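Local coordinates for protein meso-diaminopimelate dehydrogenase (PDB 3WGY) that catalyses, in its natural form, the reversible NADP-dependent oxidative deamination of meso-2,6-diaminopimelate to L-2-amino-6-oxopimelate, at residues His145-Lys150 with Lys177-Lys182; Lys212-Asp217 with Val232-Glu237; Val63-Leu68 with Ala286-Ile291. The protein carries 6 engineered substitutions. All blocks are in the same frame, centred on the assembly; numbering follows the deposited sequence.

Interaction 1. Residues His145-Lys150 with Lys177-Lys182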
loop_
_atom_site.group_PDB
_atom_site.type_symbol
_atom_site.label_atom_id
_atom_site.label_comp_id
_atom_site.label_asym_id
_atom_site.label_seq_id
_atom_site.Cartn_x
_atom_site.Cartn_y
_atom_site.Cartn_z
ATOM N N HIS B 145 2.499 -1.690 13.799
ATOM C CA HIS B 145 1.330 -1.973 14.606
ATOM C C HIS B 145 0.147 -2.382 13.732
ATOM O O HIS B 145 -0.313 -1.597 12.897
ATOM C CB HIS B 145 0.947 -0.737 15.418
ATOM C CG HIS B 145 1.998 -0.299 16.392
ATOM N ND1 HIS B 145 2.450 -1.112 17.411
ATOM C CD2 HIS B 145 2.668 0.871 16.516
ATOM C CE1 HIS B 145 3.352 -0.461 18.123
ATOM N NE2 HIS B 145 3.502 0.743 17.601
ATOM N N THR B 146 -0.336 -3.609 13.907
ATOM C CA THR B 146 -1.493 -4.060 13.154
ATOM C C THR B 146 -2.671 -4.196 14.117
ATOM O O THR B 146 -2.543 -4.783 15.195
ATOM C CB THR B 146 -1.272 -5.425 12.465
ATOM O OG1 THR B 146 -0.119 -5.364 11.618
ATOM C CG2 THR B 146 -2.473 -5.774 11.604
ATOM N N PHE B 147 -3.806 -3.629 13.731
ATOM C CA PHE B 147 -5.026 -3.698 14.538
ATOM C C PHE B 147 -6.099 -4.322 13.654
ATOM O O PHE B 147 -6.140 -4.066 12.451
ATOM C CB PHE B 147 -5.490 -2.303 14.961
ATOM C CG PHE B 147 -4.550 -1.589 15.896
ATOM C CD1 PHE B 147 -3.322 -1.130 15.456
ATOM C CD2 PHE B 147 -4.926 -1.330 17.212
ATOM C CE1 PHE B 147 -2.475 -0.415 16.307
ATOM C CE2 PHE B 147 -4.087 -0.616 18.071
ATOM C CZ PHE B 147 -2.861 -0.157 17.615
ATOM N N TRP B 148 -6.949 -5.107 14.155
ATOM C CA TRP B 148 -8.002 -5.695 13.351
ATOM C C TRP B 148 -9.322 -5.024 13.738
ATOM O O TRP B 148 -9.876 -5.274 14.808
ATOM C CB TRP B 148 -8.008 -7.212 13.550
ATOM C CG TRP B 148 -6.747 -7.834 12.974
ATOM C CD1 TRP B 148 -6.529 -8.195 11.669
ATOM C CD2 TRP B 148 -5.503 -8.056 13.660
ATOM N NE1 TRP B 148 -5.227 -8.623 11.500
ATOM C CE2 TRP B 148 -4.578 -8.550 12.706
ATOM C CE3 TRP B 148 -5.080 -7.882 14.986
ATOM C CZ2 TRP B 148 -3.255 -8.873 13.038
ATOM C CZ3 TRP B 148 -3.758 -8.203 15.317
ATOM C CH2 TRP B 148 -2.863 -8.694 14.343
ATOM N N GLY B 149 -9.760 -4.121 12.852
ATOM C CA GLY B 149 -10.972 -3.326 13.015
ATOM C C GLY B 149 -12.152 -4.097 13.526
ATOM O O GLY B 149 -12.068 -5.319 13.660
ATOM N N LYS B 150 -13.258 -3.407 13.806
ATOM C CA LYS B 150 -14.434 -4.101 14.327
ATOM C C LYS B 150 -14.842 -5.283 13.446
ATOM O O LYS B 150 -15.177 -5.123 12.275
ATOM C CB LYS B 150 -15.615 -3.139 14.487
ATOM C CG LYS B 150 -16.857 -3.815 15.047
ATOM C CD LYS B 150 -17.944 -2.798 15.370
ATOM C CE LYS B 150 -19.203 -3.483 15.879
ATOM N NZ LYS B 150 -20.216 -2.498 16.358
ATOM N N LYS B 177 -9.322 3.313 20.379
ATOM C CA LYS B 177 -8.887 4.582 19.801
ATOM C C LYS B 177 -7.602 5.115 20.421
ATOM O O LYS B 177 -6.733 5.627 19.713
ATOM C CB LYS B 177 -9.978 5.646 19.925
ATOM C CG LYS B 177 -9.703 6.862 19.050
ATOM C CD LYS B 177 -10.637 8.019 19.365
ATOM C CE LYS B 177 -10.528 9.120 18.316
ATOM N NZ LYS B 177 -9.130 9.610 18.128
ATOM N N GLY B 178 -7.490 4.997 21.742
ATOM C CA GLY B 178 -6.305 5.474 22.436
ATOM C C GLY B 178 -5.024 4.929 21.837
ATOM O O GLY B 178 -4.077 5.677 21.598
ATOM N N ALA B 179 -4.985 3.623 21.603
ATOM C CA ALA B 179 -3.812 2.989 21.018
ATOM C C ALA B 179 -3.602 3.445 19.574
ATOM O O ALA B 179 -2.469 3.655 19.139
ATOM C CB ALA B 179 -3.961 1.476 21.065
ATOM N N LEU B 180 -4.688 3.587 18.822
ATOM C CA LEU B 180 -4.565 4.016 17.434
ATOM C C LEU B 180 -3.966 5.411 17.376
ATOM O O LEU B 180 -3.051 5.663 16.592
ATOM C CB LEU B 180 -5.925 4.006 16.728
ATOM C CG LEU B 180 -6.511 2.654 16.303
ATOM C CD1 LEU B 180 -7.889 2.883 15.691
ATOM C CD2 LEU B 180 -5.584 1.962 15.293
ATOM N N ASP B 181 -4.472 6.310 18.215
ATOM C CA ASP B 181 -3.973 7.680 18.247
ATOM C C ASP B 181 -2.499 7.712 18.629
ATOM O O ASP B 181 -1.716 8.446 18.026
ATOM C CB ASP B 181 -4.780 8.527 19.239
ATOM C CG ASP B 181 -6.235 8.703 18.814
ATOM O OD1 ASP B 181 -6.662 8.089 17.809
ATOM O OD2 ASP B 181 -6.956 9.460 19.490
ATOM N N LYS B 182 -2.118 6.918 19.627
ATOM C CA LYS B 182 -0.725 6.882 20.049
ATOM C C LYS B 182 0.155 6.302 18.955
ATOM O O LYS B 182 1.255 6.790 18.717
ATOM C CB LYS B 182 -0.572 6.081 21.344
ATOM C CG LYS B 182 -1.280 6.710 22.551
ATOM C CD LYS B 182 -0.973 8.211 22.691
ATOM C CE LYS B 182 -1.851 9.055 21.760
ATOM N NZ LYS B 182 -1.445 10.484 21.685
#
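The phenyl ring of F147 meets helix 177-182 in two ways at once, taking L180 over one face and A179 at its edge. From CB, chi1 of -66° turns CG anti to the carbonyl carbon, and the ring reaches across from the strand to the helix. CG is the first atom to touch, with L180 CD2 3.7 Å from F147 CG. The same methyl stands 3.7 Å from the centroid of the F147 ring and only 9° off the ring normal, a well-centred CH-pi contact. Of the two L180 methyls, CD2 alone does the touching, and the phenylalanine and leucine side chains run past one another, pointing opposite ways. Farther out the same face contact continues, and the edge adds A179: F147 CE2 lies 3.7 Å from A179 CB, and at the tip F147 CZ is 4.0 Å from that CB. No hydrogen bond crosses this buried seam, apolar in its side chains. K196 makes a cation-pi contact with the F147 ring. Around the seam, F147 and L180 share P175, at the end of strand 166-175, and F252 of strand 249-258. Backbone bonds to F252 hold F147 in the antiparallel sheet, and helix 177-184 packs on strand 142-147, the edge strand of that sheet within this chain.

Interaction 2. Residues Lys212-Asp217 with Val232-Glu237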
loop_
_atom_site.group_PDB
_atom_site.type_symbol
_atom_site.label_atom_id
_atom_site.label_comp_id
_atom_site.label_asym_id
_atom_site.label_seq_id
_atom_site.Cartn_x
_atom_site.Cartn_y
_atom_site.Cartn_z
ATOM N N LYS B 212 -25.967 -10.048 35.767
ATOM C CA LYS B 212 -24.680 -9.657 36.320
ATOM C C LYS B 212 -23.709 -10.838 36.283
ATOM O O LYS B 212 -22.512 -10.663 36.057
ATOM C CB LYS B 212 -24.839 -9.147 37.758
ATOM C CG LYS B 212 -23.607 -8.438 38.301
ATOM C CD LYS B 212 -23.255 -7.213 37.465
ATOM C CE LYS B 212 -21.994 -6.544 37.960
ATOM N NZ LYS B 212 -21.592 -5.436 37.058
ATOM N N LYS B 213 -24.236 -12.043 36.476
ATOM C CA LYS B 213 -23.423 -13.253 36.483
ATOM C C LYS B 213 -22.918 -13.661 35.092
ATOM O O LYS B 213 -21.814 -14.205 34.953
ATOM C CB LYS B 213 -24.224 -14.395 37.102
ATOM C CG LYS B 213 -23.365 -15.531 37.605
ATOM C CD LYS B 213 -23.626 -15.826 39.083
ATOM C CE LYS B 213 -25.016 -16.406 39.314
ATOM N NZ LYS B 213 -25.238 -16.785 40.747
ATOM N N ILE B 214 -23.725 -13.415 34.068
ATOM C CA ILE B 214 -23.331 -13.744 32.699
ATOM C C ILE B 214 -22.199 -12.805 32.308
ATOM O O ILE B 214 -21.193 -13.221 31.735
ATOM C CB ILE B 214 -24.509 -13.543 31.713
ATOM C CG1 ILE B 214 -25.557 -14.633 31.922
ATOM C CG2 ILE B 214 -24.000 -13.551 30.281
ATOM C CD1 ILE B 214 -26.820 -14.422 31.105
ATOM N N GLU B 215 -22.380 -11.535 32.649
ATOM C CA GLU B 215 -21.410 -10.494 32.359
ATOM C C GLU B 215 -20.037 -10.822 32.920
ATOM O O GLU B 215 -19.014 -10.571 32.279
ATOM C CB GLU B 215 -21.884 -9.173 32.954
ATOM C CG GLU B 215 -21.066 -7.975 32.548
ATOM C CD GLU B 215 -21.427 -6.755 33.355
ATOM O OE1 GLU B 215 -22.522 -6.750 33.958
ATOM O OE2 GLU B 215 -20.624 -5.804 33.385
ATOM N N GLN B 216 -20.010 -11.377 34.127
ATOM C CA GLN B 216 -18.746 -11.716 34.757
ATOM C C GLN B 216 -18.192 -13.055 34.283
ATOM O O GLN B 216 -16.980 -13.269 34.303
ATOM C CB GLN B 216 -18.904 -11.677 36.281
ATOM C CG GLN B 216 -19.357 -10.305 36.788
ATOM C CD GLN B 216 -18.414 -9.181 36.370
ATOM O OE1 GLN B 216 -17.243 -9.165 36.744
ATOM N NE2 GLN B 216 -18.926 -8.239 35.589
ATOM N N ASP B 217 -19.067 -13.956 33.847
ATOM C CA ASP B 217 -18.604 -15.240 33.338
ATOM C C ASP B 217 -17.918 -15.015 31.990
ATOM O O ASP B 217 -16.955 -15.702 31.643
ATOM C CB ASP B 217 -19.777 -16.198 33.165
ATOM C CG ASP B 217 -20.316 -16.683 34.490
ATOM O OD1 ASP B 217 -19.825 -16.200 35.535
ATOM O OD2 ASP B 217 -21.223 -17.536 34.490
ATOM N N VAL B 232 -20.369 -6.033 27.937
ATOM C CA VAL B 232 -21.463 -6.930 27.601
ATOM C C VAL B 232 -22.775 -6.164 27.566
ATOM O O VAL B 232 -23.176 -5.555 28.561
ATOM C CB VAL B 232 -21.576 -8.081 28.621
ATOM C CG1 VAL B 232 -22.733 -9.002 28.254
ATOM C CG2 VAL B 232 -20.266 -8.861 28.665
ATOM N N HIS B 233 -23.428 -6.176 26.409
ATOM C CA HIS B 233 -24.703 -5.499 26.243
ATOM C C HIS B 233 -25.783 -6.566 26.114
ATOM O O HIS B 233 -25.590 -7.576 25.430
ATOM C CB HIS B 233 -24.703 -4.634 24.981
ATOM C CG HIS B 233 -23.700 -3.523 25.005
ATOM N ND1 HIS B 233 -23.819 -2.433 25.846
ATOM C CD2 HIS B 233 -22.567 -3.329 24.288
ATOM C CE1 HIS B 233 -22.801 -1.615 25.642
ATOM N NE2 HIS B 233 -22.028 -2.136 24.705
ATOM N N PHE B 234 -26.917 -6.345 26.767
ATOM C CA PHE B 234 -28.009 -7.303 26.694
ATOM C C PHE B 234 -29.084 -6.817 25.729
ATOM O O PHE B 234 -29.574 -5.693 25.834
ATOM C CB PHE B 234 -28.570 -7.552 28.096
ATOM C CG PHE B 234 -27.614 -8.290 28.991
ATOM C CD1 PHE B 234 -27.299 -9.625 28.738
ATOM C CD2 PHE B 234 -26.987 -7.647 30.050
ATOM C CE1 PHE B 234 -26.375 -10.305 29.528
ATOM C CE2 PHE B 234 -26.058 -8.319 30.848
ATOM C CZ PHE B 234 -25.752 -9.650 30.585
ATOM N N ILE B 235 -29.424 -7.664 24.766
ATOM C CA ILE B 235 -30.423 -7.313 23.774
ATOM C C ILE B 235 -31.368 -8.489 23.523
ATOM O O ILE B 235 -31.181 -9.574 24.066
ATOM C CB ILE B 235 -29.748 -6.924 22.434
ATOM C CG1 ILE B 235 -28.976 -8.118 21.872
ATOM C CG2 ILE B 235 -28.795 -5.753 22.640
ATOM C CD1 ILE B 235 -28.434 -7.879 20.481
ATOM N N THR B 236 -32.379 -8.268 22.690
ATOM C CA THR B 236 -33.340 -9.311 22.352
ATOM C C THR B 236 -32.869 -10.064 21.112
ATOM O O THR B 236 -31.924 -9.649 20.438
ATOM C CB THR B 236 -34.712 -8.725 22.017
ATOM O OG1 THR B 236 -34.645 -8.079 20.738
ATOM C CG2 THR B 236 -35.137 -7.712 23.078
ATOM N N GLU B 237 -33.552 -11.158 20.806
ATOM C CA GLU B 237 -33.220 -11.968 19.643
ATOM C C GLU B 237 -33.430 -11.146 18.365
ATOM O O GLU B 237 -32.641 -11.238 17.427
ATOM C CB GLU B 237 -34.108 -13.216 19.615
ATOM C CG GLU B 237 -33.695 -14.269 18.594
ATOM C CD GLU B 237 -32.457 -15.045 19.017
ATOM O OE1 GLU B 237 -32.504 -15.763 20.043
ATOM O OE2 GLU B 237 -31.433 -14.936 18.318
HETATM O O HOH W 1 -20.388 -5.054 30.567
#
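E215 and V232 meet through carbon at the base of the glutamate side chain, and through water at its end. A chi1 of -171° sets E215 CG anti to its own backbone N, and the chain runs on extended. The CG methylene therefore rests on the valine, with E215 CG 4.0 Å from V232 CB, while the carboxylate is carried past it. There E215 OE2 accepts a bond of 2.9 Å from a water, which in turn accepts one of 2.8 Å from V232 N. The other oxygen, OE1, has a weak 3.5 Å salt bridge to K212 NZ, one turn back along the helix, and K219 makes a long, weak ion pair with OE2.

The second part of the contact belongs to F234. Its CG is anti to the carbonyl carbon (chi1 -69°), and the ring comes to the helix edge first, with F234 CE1 4.1 Å from the CG2 branch of I214. One ring face is taken by V232 CG1, a methyl of its own strand, 3.8 Å above the plane and set toward the rim. V232 thus uses CG1 against the ring and CB with CG2 against E215.

Helix 211-219 and strand 230-234 belong to a beta-alpha-beta unit that begins with strand 197-205, and the short segments run at 147° to each other. Since no direct hydrogen bond spans them, the chemistry implies a mainly apolar join with one wet margin. The water bridges the strand amide of V232 and the carboxylate of E215, whose negative charge the two lysines would partly offset.

Interaction 3. Residues Val63-Leu68 with Ala286-Ile291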
loop_
_atom_site.group_PDB
_atom_site.type_symbol
_atom_site.label_atom_id
_atom_site.label_comp_id
_atom_site.label_asym_id
_atom_site.label_seq_id
_atom_site.Cartn_x
_atom_site.Cartn_y
_atom_site.Cartn_z
ATOM N N VAL B 63 -9.750 -24.370 -17.595
ATOM C CA VAL B 63 -9.566 -23.442 -16.486
ATOM C C VAL B 63 -8.135 -22.925 -16.412
ATOM O O VAL B 63 -7.194 -23.704 -16.269
ATOM C CB VAL B 63 -9.908 -24.106 -15.132
ATOM C CG1 VAL B 63 -9.614 -23.141 -13.985
ATOM C CG2 VAL B 63 -11.371 -24.515 -15.114
ATOM N N ASP B 64 -7.973 -21.608 -16.508
ATOM C CA ASP B 64 -6.648 -20.998 -16.429
ATOM C C ASP B 64 -6.258 -20.806 -14.973
ATOM O O ASP B 64 -5.117 -21.038 -14.586
ATOM C CB ASP B 64 -6.632 -19.643 -17.136
ATOM C CG ASP B 64 -6.675 -19.772 -18.645
ATOM O OD1 ASP B 64 -5.813 -20.481 -19.207
ATOM O OD2 ASP B 64 -7.563 -19.156 -19.266
ATOM N N VAL B 65 -7.218 -20.373 -14.165
ATOM C CA VAL B 65 -6.956 -20.162 -12.752
ATOM C C VAL B 65 -8.126 -20.658 -11.914
ATOM O O VAL B 65 -9.279 -20.360 -12.201
ATOM C CB VAL B 65 -6.710 -18.667 -12.445
ATOM C CG1 VAL B 65 -6.434 -18.482 -10.960
ATOM C CG2 VAL B 65 -5.546 -18.157 -13.269
ATOM N N MET B 66 -7.808 -21.420 -10.875
ATOM C CA MET B 66 -8.814 -21.961 -9.979
ATOM C C MET B 66 -8.720 -21.205 -8.657
ATOM O O MET B 66 -7.678 -21.199 -8.012
ATOM C CB MET B 66 -8.549 -23.453 -9.743
ATOM C CG MET B 66 -9.720 -24.235 -9.169
ATOM S SD MET B 66 -11.048 -24.523 -10.363
ATOM C CE MET B 66 -10.351 -25.813 -11.319
ATOM N N ILE B 67 -9.799 -20.549 -8.260
ATOM C CA ILE B 67 -9.783 -19.830 -6.997
ATOM C C ILE B 67 -10.367 -20.755 -5.923
ATOM O O ILE B 67 -11.523 -21.174 -6.012
ATOM C CB ILE B 67 -10.603 -18.522 -7.092
ATOM C CG1 ILE B 67 -10.070 -17.675 -8.255
ATOM C CG2 ILE B 67 -10.508 -17.747 -5.777
ATOM C CD1 ILE B 67 -10.688 -16.313 -8.375
ATOM N N LEU B 68 -9.554 -21.080 -4.922
ATOM C CA LEU B 68 -9.966 -21.967 -3.842
ATOM C C LEU B 68 -10.742 -21.241 -2.750
ATOM O O LEU B 68 -10.180 -20.450 -1.983
ATOM C CB LEU B 68 -8.737 -22.654 -3.251
ATOM C CG LEU B 68 -7.803 -23.220 -4.328
ATOM C CD1 LEU B 68 -6.770 -24.140 -3.689
ATOM C CD2 LEU B 68 -8.613 -23.984 -5.363
ATOM N N ALA B 286 -8.615 -10.202 -8.299
ATOM C CA ALA B 286 -7.541 -9.375 -8.839
ATOM C C ALA B 286 -6.243 -10.168 -8.948
ATOM O O ALA B 286 -5.526 -10.082 -9.958
ATOM C CB ALA B 286 -7.330 -8.152 -7.975
ATOM N N TYR B 287 -5.938 -10.936 -7.906
ATOM C CA TYR B 287 -4.729 -11.744 -7.906
ATOM C C TYR B 287 -4.797 -12.884 -8.923
ATOM O O TYR B 287 -3.766 -13.422 -9.325
ATOM C CB TYR B 287 -4.439 -12.266 -6.499
ATOM C CG TYR B 287 -3.571 -11.297 -5.724
ATOM C CD1 TYR B 287 -2.184 -11.288 -5.892
ATOM C CD2 TYR B 287 -4.140 -10.313 -4.915
ATOM C CE1 TYR B 287 -1.384 -10.318 -5.286
ATOM C CE2 TYR B 287 -3.348 -9.335 -4.301
ATOM C CZ TYR B 287 -1.973 -9.341 -4.499
ATOM O OH TYR B 287 -1.192 -8.344 -3.956
ATOM N N SER B 288 -6.006 -13.235 -9.355
ATOM C CA SER B 288 -6.162 -14.279 -10.364
ATOM C C SER B 288 -5.601 -13.748 -11.669
ATOM O O SER B 288 -4.997 -14.490 -12.441
ATOM C CB SER B 288 -7.632 -14.648 -10.561
ATOM O OG SER B 288 -8.044 -15.545 -9.551
ATOM N N ARG B 289 -5.808 -12.457 -11.911
ATOM C CA ARG B 289 -5.306 -11.833 -13.124
ATOM C C ARG B 289 -3.785 -11.911 -13.121
ATOM O O ARG B 289 -3.170 -12.178 -14.151
ATOM C CB ARG B 289 -5.741 -10.365 -13.211
ATOM C CG ARG B 289 -5.213 -9.665 -14.465
ATOM C CD ARG B 289 -5.742 -8.248 -14.629
ATOM N NE ARG B 289 -7.199 -8.192 -14.752
ATOM C CZ ARG B 289 -8.029 -7.908 -13.758
ATOM N NH1 ARG B 289 -7.559 -7.646 -12.541
ATOM N NH2 ARG B 289 -9.335 -7.892 -13.980
ATOM N N ALA B 290 -3.185 -11.682 -11.954
ATOM C CA ALA B 290 -1.733 -11.718 -11.815
ATOM C C ALA B 290 -1.161 -13.116 -12.008
ATOM O O ALA B 290 -0.115 -13.280 -12.638
ATOM C CB ALA B 290 -1.326 -11.189 -10.452
ATOM N N ILE B 291 -1.830 -14.118 -11.445
ATOM C CA ILE B 291 -1.359 -15.492 -11.567
ATOM C C ILE B 291 -1.458 -15.952 -13.011
ATOM O O ILE B 291 -0.577 -16.650 -13.513
ATOM C CB ILE B 291 -2.166 -16.439 -10.664
ATOM C CG1 ILE B 291 -1.963 -16.034 -9.204
ATOM C CG2 ILE B 291 -1.721 -17.874 -10.880
ATOM C CD1 ILE B 291 -0.507 -15.894 -8.799
#
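S288 presents its CB and OG to two side chains of strand 65-68, V65 and I67, and with them makes up the first shell of this buried contact. OG is the atom in the middle. V65 CG1 lies 3.6 Å from S288 OG, while the other branch, V65 CG2, reaches the helix backbone at S288 O, 3.8 Å away. I67 comes in with its ethyl arm, which lies against the hydroxyl: the modelled distances to S288 OG are 3.2 Å from I67 CG1 and 3.0 Å from I67 CD1, both so short for carbon and a hydroxyl that their exact values are doubtful. No hydrogen bond joins the two segments.

What satisfies the hydroxyl lies one turn back in its own helix. With chi1 at -81°, S288 OG stands beside the backbone N and donates to L284 O, so a polar atom set among aliphatic groups has its partner within the helix. I67 also touches L284, and I7 of strand 5-10 meets all three of V65, I67 and S288, which makes it a shared floor.

Farther out come two salt bridges and a subunit contact. D64 pairs with R6 beside the start of the strand, where backbone bonds tie V65 to R6 and G8. R289, whose side chain sets off away from the strand, forms a salt bridge with D28. A286 packs on S137 of the second subunit.

Strand 65-68 lies next to strand 5-10 in a parallel sheet, and strand 5-10 leads into a glycine-rich G11, G13, G16 sequence. The arrangement is consistent with a Rossmann-type dinucleotide-binding domain, one sheet face of which is packed by helix 276-296 from late in the chain.

In the fold
Followed from the N terminus, the first segment to be reached is 63-68, whose strand 65-68 joins a parallel sheet already begun by strands 5-10, 29-36 and 50-52; its partner comes more than two hundred residues later. Interaction 1 closes a short loop in the C-terminal family region, joining an antiparallel sheet to the helix after strand 166-175; that loop includes S153-H156, including the engineered L154, which line the 2-oxo-4-methylpentanoic acid pocket. Interaction 2 follows in series, closing a still shorter loop at the edge of the mixed sheet. Only then does 286-291 return to complete interaction 3, whose long loop encloses both others without crossing either. Interactions 1 and 3 lie on opposite sides of the chain's centre, their centres 33 Å apart.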